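Local coordinates for sperm-specific class P protein 34 (Caenorhabditis elegans, PDB 1M1S) that is of unknown function but, as a sperm-specific member of the major sperm protein family, probably works through protein-protein contacts of its immunoglobulin-like domain, at residues I11-P16 / G107-K112; H29-E34 / S66-N71; K42-N47 / V83-E88; D36-F41 / F59-G64; Y20-G25 / G75-D80. All coordinates share one frame; numbering follows the deposited sequence.

Overall arrangement
All five contacts lie in one immunoglobulin-like beta sandwich. Contact 1 joins the first and last strands, 11-20 and 107-115, so along the chain it encloses the other four. Contacts 2 and 3 are hydrogen-bonded strand pairs on either side of the core, centres about 11 Å apart, and their segments alternate in sequence. Contact 4, in the hairpin of strands 38-45 and 51-60, is nested inside contact 2 and shares strand 38-45 with contact 3. Contact 5 joins a turn and a loop; its centre is about 31 Å from that of contact 4, across the chain's centre. The set thus runs from one end of the domain to the other, with the first and last strands meeting between.

Contact 1 (I11-P16 / G107-K112); sequences INVDPP and GEIIVK
I11 and V13 on the first strand face I109 and V111 on the last across the interior of an immunoglobulin-like beta sandwich. The two strand segments run nearly parallel, 12° apart, with axes 8.2 Å from each other. No hydrogen bond crosses the gap, which is filled mainly by side chains, with the carbonyls of I11 and P16 taking part. I109 does most of the work. Its CG1 sits anti to the carbonyl carbon with chi1 at -91°, well off a staggered value, and I109 CD1 beyond it meets I11 CG1 at 3.8 Å and lies 3.7 Å from I11 O. The other branch, I109 CG2, touches V13 CG2 at 3.6 Å; I11 and V13 each slide past I109 in the opposite direction. V13 has a second methyl, CG1, set 4.2 Å from V111 CG2, where the two valines meet roughly perpendicular. V111 CG1 closes the row against P16 O at 3.8 Å. An alanine in place of I109 would probably open a gap between the two strands, leaving I11 CG1 and V13 CG2 without their mates. Just past V13, the cis peptide between D14 and P15 bends the chain, and P15 O accepts a hydrogen bond from H29. Strand 11-14 is bonded to strand 25-33 through N12 and D14, while G107, I109 and V111 bond to strand 79-89, whose I84 also touches V13.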
# COMPACT_ATOMS: atom_id res chain seq x y z
N ILE A 11 -2.01 -7.33 8.04
CA ILE A 11 -2.45 -6.09 7.43
C ILE A 11 -3.54 -6.37 6.40
O ILE A 11 -3.51 -7.40 5.71
CB ILE A 11 -1.32 -5.25 6.78
CG1 ILE A 11 -1.12 -5.59 5.31
CG2 ILE A 11 -0.03 -5.39 7.56
CD1 ILE A 11 -0.29 -4.56 4.59
N ASN A 12 -4.55 -5.51 6.39
CA ASN A 12 -5.67 -5.60 5.47
C ASN A 12 -5.86 -4.23 4.81
O ASN A 12 -5.59 -3.19 5.43
CB ASN A 12 -6.95 -6.01 6.21
CG ASN A 12 -6.94 -7.47 6.63
OD1 ASN A 12 -6.67 -8.37 5.82
ND2 ASN A 12 -7.26 -7.71 7.89
N VAL A 13 -6.25 -4.25 3.54
CA VAL A 13 -6.46 -3.01 2.80
C VAL A 13 -7.93 -2.88 2.45
O VAL A 13 -8.54 -3.81 1.90
CB VAL A 13 -5.58 -2.93 1.53
CG1 VAL A 13 -5.45 -1.49 1.05
CG2 VAL A 13 -4.20 -3.48 1.81
N ASP A 14 -8.48 -1.71 2.74
CA ASP A 14 -9.86 -1.43 2.49
C ASP A 14 -10.04 -0.30 1.50
O ASP A 14 -9.66 0.83 1.78
CB ASP A 14 -10.50 -1.14 3.84
CG ASP A 14 -10.37 -2.34 4.77
OD1 ASP A 14 -10.17 -3.46 4.25
OD2 ASP A 14 -10.47 -2.16 6.00
N PRO A 15 -10.57 -0.58 0.30
CA PRO A 15 -11.03 -1.86 -0.25
C PRO A 15 -9.81 -2.63 -0.71
O PRO A 15 -8.70 -2.12 -0.68
CB PRO A 15 -11.89 -1.40 -1.43
CG PRO A 15 -12.42 -0.09 -0.97
CD PRO A 15 -11.17 0.53 -0.43
N PRO A 16 -10.00 -3.91 -1.09
CA PRO A 16 -8.85 -4.71 -1.56
C PRO A 16 -8.63 -4.56 -3.05
O PRO A 16 -7.88 -5.33 -3.66
CB PRO A 16 -9.28 -6.13 -1.20
CG PRO A 16 -10.75 -6.08 -1.35
CD PRO A 16 -11.09 -4.79 -0.67
N GLY A 107 5.62 -10.03 4.52
CA GLY A 107 4.38 -10.36 3.83
C GLY A 107 3.95 -9.30 2.83
O GLY A 107 4.39 -8.15 2.91
N GLU A 108 3.08 -9.67 1.90
CA GLU A 108 2.61 -8.74 0.90
C GLU A 108 1.17 -8.97 0.49
O GLU A 108 0.72 -10.11 0.39
CB GLU A 108 3.50 -8.73 -0.36
CG GLU A 108 4.01 -10.10 -0.81
CD GLU A 108 4.73 -10.09 -2.18
OE1 GLU A 108 4.04 -10.41 -3.18
OE2 GLU A 108 5.96 -9.82 -2.25
N ILE A 109 0.45 -7.86 0.32
CA ILE A 109 -0.94 -7.85 -0.12
C ILE A 109 -0.92 -7.20 -1.51
O ILE A 109 -0.12 -6.30 -1.77
CB ILE A 109 -1.81 -7.05 0.88
CG1 ILE A 109 -2.39 -7.97 1.96
CG2 ILE A 109 -2.96 -6.40 0.16
CD1 ILE A 109 -1.40 -8.58 2.91
N ILE A 110 -1.76 -7.70 -2.42
CA ILE A 110 -1.84 -7.19 -3.79
C ILE A 110 -3.12 -6.42 -4.04
O ILE A 110 -4.19 -7.02 -4.13
CB ILE A 110 -1.75 -8.36 -4.86
CG1 ILE A 110 -0.33 -8.89 -4.96
CG2 ILE A 110 -2.20 -7.91 -6.26
CD1 ILE A 110 -0.16 -10.08 -5.91
N VAL A 111 -3.05 -5.11 -4.15
CA VAL A 111 -4.26 -4.36 -4.44
C VAL A 111 -4.40 -4.26 -5.97
O VAL A 111 -3.48 -3.80 -6.67
CB VAL A 111 -4.21 -2.96 -3.83
CG1 VAL A 111 -5.57 -2.28 -3.93
CG2 VAL A 111 -3.70 -3.05 -2.39
N LYS A 112 -5.52 -4.76 -6.48
CA LYS A 112 -5.78 -4.73 -7.92
C LYS A 112 -6.20 -3.33 -8.27
O LYS A 112 -6.79 -2.63 -7.46
CB LYS A 112 -6.92 -5.67 -8.26
CG LYS A 112 -6.83 -7.06 -7.68
CD LYS A 112 -7.95 -7.93 -8.27
CE LYS A 112 -7.62 -9.41 -8.19
NZ LYS A 112 -8.40 -10.26 -9.14

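Contact 2 (H29-E34 / S66-N71); sequences HNITSE and SKLDIN
H29 and L68 exchange two backbone hydrogen bonds: L68 N gives to H29 O at 2.8 Å, and H29 N gives to L68 O at 2.9 Å. The same exchange joins I31 and S66, with I31 N at 2.8 Å from S66 O and a more bent return bond from S66 N to I31 O, 143° at the hydrogen. H29 O takes a further CA-H...O contact from K67, whose CA is 3.3 Å away. Between the two bonded pairs, N30 and K67 form a non-hydrogen-bonded pair on the outer face. There K67 curls along its own strand, and its NZ makes a salt bridge with D69 OD2 at 3.1 Å, on that oxygen's syn lone pair. These are adjacent antiparallel strands, 25-33 and 65-72, of the immunoglobulin-like sandwich, and H29, I31, S66 and L68 all turn to the same face, where H29, I31 and L68 are buried.

A chi1 of -56° sets H29 CG anti to the carbonyl carbon and 4.2 Å from I70 CD1. The imidazole crosses I70 at about a right angle, and I70 CD1 comes obliquely to the NE2-CD2 side, 3.3 Å from H29 NE2. Both ring nitrogens are engaged, ND1 by P15 O and NE2 by S27 OG, which should fix the ring's rotation; ND1, facing a carbonyl, probably carries a proton. S66 OG is held by F59 O. Further in, I31 CD1 rests against L68 CB at 4.1 Å, beside V43 and I84 of the facing strands.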
# COMPACT_ATOMS: atom_id res chain seq x y z
N HIS A 29 -7.63 4.28 0.56
CA HIS A 29 -7.59 2.96 1.18
C HIS A 29 -7.14 3.01 2.63
O HIS A 29 -6.35 3.86 3.03
CB HIS A 29 -6.74 1.99 0.36
CG HIS A 29 -7.18 1.86 -1.07
ND1 HIS A 29 -7.80 0.74 -1.56
CD2 HIS A 29 -7.11 2.74 -2.10
CE1 HIS A 29 -8.10 0.93 -2.83
NE2 HIS A 29 -7.69 2.13 -3.18
N ASN A 30 -7.66 2.10 3.43
CA ASN A 30 -7.34 2.02 4.83
C ASN A 30 -6.42 0.82 5.06
O ASN A 30 -6.82 -0.31 4.80
CB ASN A 30 -8.65 1.84 5.61
CG ASN A 30 -8.48 1.86 7.13
OD1 ASN A 30 -7.35 1.98 7.64
ND2 ASN A 30 -9.60 1.75 7.86
N ILE A 31 -5.18 1.04 5.48
CA ILE A 31 -4.30 -0.10 5.76
C ILE A 31 -4.39 -0.27 7.27
O ILE A 31 -3.98 0.62 8.01
CB ILE A 31 -2.84 0.17 5.32
CG1 ILE A 31 -2.81 0.46 3.83
CG2 ILE A 31 -1.96 -1.04 5.63
CD1 ILE A 31 -1.44 0.84 3.32
N THR A 32 -5.00 -1.36 7.72
CA THR A 32 -5.14 -1.59 9.16
C THR A 32 -4.28 -2.71 9.70
O THR A 32 -4.12 -3.75 9.06
CB THR A 32 -6.60 -1.80 9.58
OG1 THR A 32 -7.27 -2.65 8.65
CG2 THR A 32 -7.30 -0.49 9.62
N SER A 33 -3.70 -2.47 10.87
CA SER A 33 -2.81 -3.43 11.51
C SER A 33 -3.52 -4.46 12.40
O SER A 33 -4.60 -4.21 12.91
CB SER A 33 -1.77 -2.68 12.34
OG SER A 33 -0.83 -3.57 12.92
N GLU A 34 -2.89 -5.61 12.57
CA GLU A 34 -3.45 -6.65 13.42
C GLU A 34 -2.39 -7.15 14.38
O GLU A 34 -2.68 -8.02 15.20
CB GLU A 34 -3.97 -7.81 12.60
CG GLU A 34 -5.25 -7.55 11.84
CD GLU A 34 -6.48 -7.44 12.72
OE1 GLU A 34 -6.37 -7.57 13.96
OE2 GLU A 34 -7.57 -7.23 12.18
N SER A 66 -3.66 3.36 8.78
CA SER A 66 -2.84 4.34 8.00
C SER A 66 -3.45 4.42 6.60
O SER A 66 -3.79 3.36 6.05
CB SER A 66 -1.39 3.88 7.85
OG SER A 66 -0.75 3.80 9.11
N LYS A 67 -3.57 5.62 6.02
CA LYS A 67 -4.18 5.71 4.68
C LYS A 67 -3.31 5.66 3.46
O LYS A 67 -2.18 6.11 3.48
CB LYS A 67 -5.21 6.82 4.57
CG LYS A 67 -4.67 8.20 4.56
CD LYS A 67 -5.47 9.04 3.60
CE LYS A 67 -5.11 10.50 3.71
NZ LYS A 67 -5.80 11.23 2.62
N LEU A 68 -3.91 5.14 2.40
CA LEU A 68 -3.20 5.04 1.16
C LEU A 68 -3.97 5.80 0.10
O LEU A 68 -5.17 5.61 -0.04
CB LEU A 68 -3.06 3.55 0.74
CG LEU A 68 -2.22 3.18 -0.47
CD1 LEU A 68 -0.78 3.68 -0.30
CD2 LEU A 68 -2.24 1.66 -0.66
N ASP A 69 -3.25 6.68 -0.61
CA ASP A 69 -3.80 7.49 -1.68
C ASP A 69 -3.32 7.06 -3.07
O ASP A 69 -2.14 7.27 -3.38
CB ASP A 69 -3.54 8.97 -1.44
CG ASP A 69 -4.22 9.51 -0.24
OD1 ASP A 69 -5.07 8.72 0.28
OD2 ASP A 69 -3.97 10.65 0.17
N ILE A 70 -4.19 6.40 -3.86
CA ILE A 70 -3.91 5.96 -5.24
C ILE A 70 -4.67 6.95 -6.13
O ILE A 70 -5.83 7.21 -5.85
CB ILE A 70 -4.44 4.50 -5.45
CG1 ILE A 70 -3.99 3.64 -4.32
CG2 ILE A 70 -4.08 3.98 -6.78
CD1 ILE A 70 -4.56 2.24 -4.27
N ASN A 71 -4.06 7.51 -7.18
CA ASN A 71 -4.78 8.47 -8.00
C ASN A 71 -4.70 8.09 -9.47
O ASN A 71 -3.61 8.08 -10.06
CB ASN A 71 -4.29 9.89 -7.74
CG ASN A 71 -5.12 10.95 -8.45
OD1 ASN A 71 -6.35 10.84 -8.51
ND2 ASN A 71 -4.45 11.94 -9.06

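Contact 3 (K42-N47 / V83-E88); sequences KVKSSN and VIQYAE
K42 O is approached by two donors of the opposite strand: Q85 N gives it a hydrogen bond of 2.8 Å, and I84 CA, 3.3 Å away, adds a CA-H...O contact. K42 N returns a bond to Q85 O at 2.8 Å. One pair further on, K44 N binds V83 O almost straight, 174° at the hydrogen, and V83 N binds K44 O. This is regular antiparallel pairing, with V43 and I84 as the non-hydrogen-bonded pair in between.

On the outer face, the extended chain of K42 lies beside Q85, both pointing the same way, with K42 CB 4.2 Å from Q85 CB. K44 slants over from the next position, its CD reaching 4.0 Å from Q85 CG; the bend comes just beyond, chi3 of 93° swinging CE round. Two lysines of the one neighbouring strand thus lean on the aliphatic part of Q85. V43 and I84 turn the other way, into the core, where V43 CG2 and I84 CG1 touch loosely at 4.4 Å.

Strand 79-89 lies between strands 38-45 and 107-115: I84 also bonds to I109 and packs on I11 and V13, V43 bonds to V56 of strand 51-60, and F100 of helix 98-101 lies against K42 and Q85.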
# COMPACT_ATOMS: atom_id res chain seq x y z
N LYS A 42 5.87 -0.86 2.54
CA LYS A 42 6.48 -0.45 1.28
C LYS A 42 5.45 -0.67 0.18
O LYS A 42 4.88 -1.75 0.10
CB LYS A 42 7.69 -1.33 0.99
CG LYS A 42 8.31 -1.06 -0.37
CD LYS A 42 9.55 -1.87 -0.56
CE LYS A 42 10.13 -1.59 -1.91
NZ LYS A 42 11.41 -2.32 -2.16
N VAL A 43 5.27 0.32 -0.69
CA VAL A 43 4.29 0.22 -1.79
C VAL A 43 4.93 0.15 -3.20
O VAL A 43 5.49 1.13 -3.69
CB VAL A 43 3.27 1.38 -1.69
CG1 VAL A 43 2.16 1.22 -2.70
CG2 VAL A 43 2.71 1.43 -0.31
N LYS A 44 4.83 -1.03 -3.82
CA LYS A 44 5.37 -1.30 -5.15
C LYS A 44 4.25 -1.13 -6.13
O LYS A 44 3.21 -1.78 -6.02
CB LYS A 44 5.95 -2.72 -5.20
CG LYS A 44 6.97 -2.96 -4.11
CD LYS A 44 7.26 -4.42 -3.91
CE LYS A 44 8.45 -4.87 -4.72
NZ LYS A 44 9.10 -6.05 -4.09
N SER A 45 4.47 -0.25 -7.09
CA SER A 45 3.45 0.06 -8.07
C SER A 45 3.84 -0.45 -9.44
O SER A 45 4.97 -0.24 -9.87
CB SER A 45 3.26 1.57 -8.09
OG SER A 45 2.23 1.97 -8.97
N SER A 46 2.89 -1.03 -10.15
CA SER A 46 3.11 -1.59 -11.49
C SER A 46 3.09 -0.51 -12.55
O SER A 46 3.86 -0.53 -13.50
CB SER A 46 2.01 -2.60 -11.82
OG SER A 46 0.82 -1.92 -12.18
N ASN A 47 2.21 0.46 -12.36
CA ASN A 47 2.08 1.51 -13.33
C ASN A 47 2.23 2.89 -12.77
O ASN A 47 1.25 3.57 -12.42
CB ASN A 47 0.74 1.37 -14.03
CG ASN A 47 0.58 2.34 -15.18
OD1 ASN A 47 1.47 3.12 -15.50
ND2 ASN A 47 -0.58 2.31 -15.77
N VAL A 83 1.68 -3.68 -4.75
CA VAL A 83 2.03 -4.71 -3.79
C VAL A 83 2.52 -4.04 -2.53
O VAL A 83 3.53 -3.34 -2.56
CB VAL A 83 3.12 -5.68 -4.32
CG1 VAL A 83 3.35 -6.80 -3.33
CG2 VAL A 83 2.69 -6.29 -5.61
N ILE A 84 1.80 -4.24 -1.43
CA ILE A 84 2.21 -3.64 -0.17
C ILE A 84 2.97 -4.68 0.61
O ILE A 84 2.45 -5.77 0.85
CB ILE A 84 1.01 -3.14 0.66
CG1 ILE A 84 0.18 -2.17 -0.15
CG2 ILE A 84 1.49 -2.40 1.92
CD1 ILE A 84 -1.17 -2.05 0.39
N GLN A 85 4.23 -4.39 0.90
CA GLN A 85 5.07 -5.29 1.70
C GLN A 85 5.09 -4.69 3.10
O GLN A 85 4.97 -3.46 3.23
CB GLN A 85 6.50 -5.34 1.17
CG GLN A 85 6.66 -5.86 -0.26
CD GLN A 85 8.10 -6.23 -0.59
OE1 GLN A 85 9.04 -5.61 -0.09
NE2 GLN A 85 8.27 -7.27 -1.42
N TYR A 86 5.18 -5.52 4.13
CA TYR A 86 5.24 -5.01 5.51
C TYR A 86 6.32 -5.68 6.32
O TYR A 86 6.92 -6.65 5.89
CB TYR A 86 3.90 -5.10 6.25
CG TYR A 86 3.28 -6.47 6.29
CD1 TYR A 86 3.58 -7.39 7.31
CD2 TYR A 86 2.40 -6.86 5.28
CE1 TYR A 86 3.01 -8.68 7.30
CE2 TYR A 86 1.83 -8.11 5.27
CZ TYR A 86 2.14 -9.01 6.27
OH TYR A 86 1.61 -10.27 6.16
N ALA A 87 6.55 -5.16 7.52
CA ALA A 87 7.57 -5.73 8.38
C ALA A 87 7.27 -5.23 9.76
O ALA A 87 6.72 -4.16 9.89
CB ALA A 87 8.92 -5.21 7.94
N GLU A 88 7.63 -6.00 10.78
CA GLU A 88 7.42 -5.58 12.17
C GLU A 88 8.56 -4.70 12.57
O GLU A 88 9.70 -4.95 12.18
CB GLU A 88 7.37 -6.78 13.06
CG GLU A 88 6.07 -7.48 12.97
CD GLU A 88 6.21 -8.96 13.25
OE1 GLU A 88 7.11 -9.32 14.03
OE2 GLU A 88 5.42 -9.75 12.67

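Contact 4 (D36-F41 / F59-G64); sequences DSRLAF and FVDAKG
The guanidinium of R38 lies flat on one face of the F59 ring, planes 23° apart and centres 4.2 Å apart, with NH2 over the ring centre. R38 CZ stands 4.1 Å from the F59 centroid, close to the ring normal: a cation-pi stack. D61 OD1 comes to the guanidinium edge, nearly in its plane, and forms a long salt bridge with R38 NE at 3.6 Å. At the rim of F59, L39 O is 3.1 Å from CD2, while A40 CB packs obliquely on CE2. The F41 ring has F59 O at its edge, and its CD2 meets V60 CG2 at 3.6 Å.

R38 CG is anti to the backbone N (chi1 -159°); bends at chi2 and chi3 follow, and NH2 ends bonded to E93 O. L39 and V60 pair through two backbone bonds, V60 N to L39 O being 3.0 Å, in the hairpin of strands 38-45 and 51-60. Beyond it, in the type II turn D61-G64, K63 NZ makes a salt bridge, with a weak hydrogen bond, to D36 OD1 at 3.4 Å.

An alanine in place of R38 would probably leave D61 without its cationic mate and uncover the F59 face. The arginine's charge is probably shared among the F59 ring, the D61 carboxylate and E93 O.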
# COMPACT_ATOMS: atom_id res chain seq x y z
N ASP A 36 0.54 -6.61 17.44
CA ASP A 36 0.62 -5.81 18.64
C ASP A 36 1.94 -5.04 18.57
O ASP A 36 2.31 -4.29 19.47
CB ASP A 36 0.55 -6.68 19.89
CG ASP A 36 -0.79 -7.37 20.03
OD1 ASP A 36 -1.84 -6.68 19.99
OD2 ASP A 36 -0.76 -8.61 20.19
N SER A 37 2.63 -5.23 17.45
CA SER A 37 3.89 -4.58 17.17
C SER A 37 3.63 -3.58 16.07
O SER A 37 2.63 -3.66 15.38
CB SER A 37 4.91 -5.60 16.68
OG SER A 37 5.96 -4.94 16.02
N ARG A 38 4.56 -2.64 15.91
CA ARG A 38 4.42 -1.63 14.88
C ARG A 38 4.89 -2.21 13.55
O ARG A 38 5.71 -3.14 13.50
CB ARG A 38 5.23 -0.39 15.26
CG ARG A 38 4.80 0.91 14.57
CD ARG A 38 4.99 2.11 15.52
NE ARG A 38 5.73 3.25 14.95
CZ ARG A 38 7.05 3.32 14.83
NH1 ARG A 38 7.83 2.32 15.22
NH2 ARG A 38 7.60 4.41 14.34
N LEU A 39 4.32 -1.68 12.47
CA LEU A 39 4.64 -2.12 11.12
C LEU A 39 5.14 -0.98 10.21
O LEU A 39 4.83 0.20 10.41
CB LEU A 39 3.42 -2.79 10.46
CG LEU A 39 2.74 -3.98 11.11
CD1 LEU A 39 1.44 -4.25 10.38
CD2 LEU A 39 3.64 -5.21 11.10
N ALA A 40 5.94 -1.38 9.22
CA ALA A 40 6.49 -0.47 8.24
C ALA A 40 5.94 -1.02 6.94
O ALA A 40 5.84 -2.22 6.79
CB ALA A 40 8.00 -0.55 8.24
N PHE A 41 5.51 -0.17 6.03
CA PHE A 41 5.02 -0.70 4.78
C PHE A 41 5.70 -0.06 3.58
O PHE A 41 6.07 1.12 3.63
CB PHE A 41 3.48 -0.67 4.71
CG PHE A 41 2.87 0.71 4.58
CD1 PHE A 41 2.70 1.29 3.32
CD2 PHE A 41 2.42 1.39 5.70
CE1 PHE A 41 2.06 2.54 3.18
CE2 PHE A 41 1.78 2.65 5.57
CZ PHE A 41 1.60 3.22 4.31
N PHE A 59 4.44 4.00 8.39
CA PHE A 59 4.18 3.18 9.56
C PHE A 59 2.72 2.99 9.81
O PHE A 59 1.91 3.72 9.25
CB PHE A 59 4.80 3.80 10.79
CG PHE A 59 6.27 3.74 10.78
CD1 PHE A 59 7.02 4.90 10.76
CD2 PHE A 59 6.92 2.52 10.79
CE1 PHE A 59 8.39 4.85 10.72
CE2 PHE A 59 8.30 2.45 10.74
CZ PHE A 59 9.04 3.62 10.72
N VAL A 60 2.39 1.92 10.52
CA VAL A 60 1.01 1.66 10.92
C VAL A 60 1.16 1.20 12.34
O VAL A 60 1.61 0.08 12.61
CB VAL A 60 0.26 0.54 10.14
CG1 VAL A 60 -1.21 0.52 10.56
CG2 VAL A 60 0.38 0.74 8.63
N ASP A 61 0.81 2.08 13.27
CA ASP A 61 0.91 1.75 14.67
C ASP A 61 0.31 0.37 14.93
O ASP A 61 -0.33 -0.21 14.05
CB ASP A 61 0.21 2.82 15.51
CG ASP A 61 0.97 4.14 15.53
OD1 ASP A 61 2.21 4.13 15.34
OD2 ASP A 61 0.33 5.19 15.75
N ALA A 62 0.58 -0.17 16.11
CA ALA A 62 0.08 -1.49 16.48
C ALA A 62 -1.45 -1.47 16.60
O ALA A 62 -2.00 -0.57 17.25
CB ALA A 62 0.70 -1.91 17.78
N LYS A 63 -2.11 -2.43 15.93
CA LYS A 63 -3.59 -2.58 15.88
C LYS A 63 -4.23 -1.25 15.46
O LYS A 63 -5.34 -0.91 15.88
CB LYS A 63 -4.16 -3.07 17.23
CG LYS A 63 -3.44 -4.32 17.85
CD LYS A 63 -3.90 -5.67 17.28
CE LYS A 63 -5.26 -6.11 17.81
NZ LYS A 63 -5.18 -6.41 19.25
N GLY A 64 -3.53 -0.54 14.58
CA GLY A 64 -3.96 0.76 14.10
C GLY A 64 -4.50 0.88 12.69
O GLY A 64 -5.11 -0.05 12.16

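Contact 5 (Y20-G25 / G75-D80); sequences YPATGG and GPPKED
With phi -35° and psi -50° the chain turns sharply at A22, and its CB points toward the 75-77 segment, where it meets P77. The methyl sits against the proline ring, A22 CB being 4.0 Å from both P77 CB and P77 CD, with G75 O at 3.9 Å from the same carbon. Across the contact, G75 N gives a weak hydrogen bond to A22 O at 3.4 Å. A22 O also lies 3.3 Å from G75 O; since both are acceptors, nothing joins them. The better partner of A22 O comes from strand 65-72: R72 NE bonds to it, while R72 NH2 bonds to P76 O, so one guanidinium ties the two segments together.

A22 occupies the second place of a type I beta turn, P21 to G24, closed by G24 N to P21 O at 2.7 Å. This turn links strands 11-20 and 25-33 of the sandwich, and 75-78 leads into strand 79-89; they meet at one end of the domain. G24, with phi at 160°, adopts a conformation in which a side chain would be jammed against the carbonyl of T23, and at G75 one would clash with P76 CD.

K78 curls back on its own segment, NZ giving a hydrogen bond to E79 O at 2.8 Å, with D80 OD1 a long salt-bridge partner at 3.9 Å. D80 OD1 is also bonded to S46 OG on the neighbouring strand's loop.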
# COMPACT_ATOMS: atom_id res chain seq x y z
N TYR A 20 -11.54 2.16 -11.20
CA TYR A 20 -11.59 3.50 -11.78
C TYR A 20 -12.08 3.64 -13.22
O TYR A 20 -12.27 2.67 -13.94
CB TYR A 20 -10.19 4.11 -11.75
CG TYR A 20 -9.44 3.79 -10.53
CD1 TYR A 20 -8.52 2.77 -10.52
CD2 TYR A 20 -9.63 4.52 -9.37
CE1 TYR A 20 -7.79 2.46 -9.37
CE2 TYR A 20 -8.92 4.23 -8.21
CZ TYR A 20 -7.99 3.20 -8.22
OH TYR A 20 -7.24 2.93 -7.09
N PRO A 21 -12.34 4.88 -13.64
CA PRO A 21 -12.79 5.17 -14.99
C PRO A 21 -11.54 5.44 -15.77
O PRO A 21 -10.73 6.28 -15.37
CB PRO A 21 -13.59 6.45 -14.81
CG PRO A 21 -13.96 6.42 -13.41
CD PRO A 21 -12.74 5.96 -12.74
N ALA A 22 -11.36 4.71 -16.86
CA ALA A 22 -10.17 4.84 -17.67
C ALA A 22 -9.61 6.25 -17.76
O ALA A 22 -8.45 6.47 -17.41
CB ALA A 22 -10.39 4.28 -19.03
N THR A 23 -10.46 7.22 -18.07
CA THR A 23 -9.99 8.59 -18.23
C THR A 23 -9.52 9.30 -16.99
O THR A 23 -8.94 10.37 -17.09
CB THR A 23 -11.01 9.51 -18.88
OG1 THR A 23 -12.18 9.59 -18.05
CG2 THR A 23 -11.36 9.01 -20.25
N GLY A 24 -9.82 8.75 -15.83
CA GLY A 24 -9.37 9.41 -14.62
C GLY A 24 -10.17 8.97 -13.43
O GLY A 24 -11.38 8.79 -13.53
N GLY A 25 -9.49 8.82 -12.30
CA GLY A 25 -10.17 8.37 -11.09
C GLY A 25 -9.45 8.60 -9.78
O GLY A 25 -8.39 9.23 -9.72
N GLY A 75 -5.66 7.53 -19.02
CA GLY A 75 -4.87 6.50 -19.67
C GLY A 75 -5.74 5.42 -20.27
O GLY A 75 -6.97 5.56 -20.27
N PRO A 76 -5.16 4.31 -20.76
CA PRO A 76 -5.90 3.20 -21.36
C PRO A 76 -6.61 2.31 -20.35
O PRO A 76 -6.15 2.17 -19.22
CB PRO A 76 -4.80 2.38 -22.01
CG PRO A 76 -3.65 2.57 -21.09
CD PRO A 76 -3.71 4.05 -20.82
N PRO A 77 -7.74 1.72 -20.76
CA PRO A 77 -8.47 0.83 -19.85
C PRO A 77 -7.77 -0.53 -19.70
O PRO A 77 -7.85 -1.40 -20.59
CB PRO A 77 -9.83 0.66 -20.55
CG PRO A 77 -9.51 0.88 -21.98
CD PRO A 77 -8.59 2.07 -21.90
N LYS A 78 -7.04 -0.71 -18.60
CA LYS A 78 -6.35 -1.96 -18.32
C LYS A 78 -6.29 -2.19 -16.82
O LYS A 78 -6.76 -1.39 -16.03
CB LYS A 78 -4.94 -1.97 -18.90
CG LYS A 78 -3.96 -1.06 -18.23
CD LYS A 78 -2.59 -1.17 -18.86
CE LYS A 78 -1.61 -2.03 -18.05
NZ LYS A 78 -1.93 -3.49 -17.96
N GLU A 79 -5.72 -3.32 -16.44
CA GLU A 79 -5.58 -3.66 -15.05
C GLU A 79 -4.11 -3.56 -14.65
O GLU A 79 -3.20 -3.83 -15.47
CB GLU A 79 -6.15 -5.06 -14.83
CG GLU A 79 -7.65 -5.11 -15.15
CD GLU A 79 -8.31 -6.46 -14.89
OE1 GLU A 79 -7.65 -7.39 -14.37
OE2 GLU A 79 -9.51 -6.58 -15.23
N ASP A 80 -3.88 -3.10 -13.42
CA ASP A 80 -2.54 -2.95 -12.85
C ASP A 80 -2.59 -3.36 -11.39
O ASP A 80 -3.67 -3.66 -10.87
CB ASP A 80 -2.08 -1.51 -12.99
CG ASP A 80 -1.63 -1.19 -14.38
OD1 ASP A 80 -0.55 -1.65 -14.76
OD2 ASP A 80 -2.37 -0.50 -15.11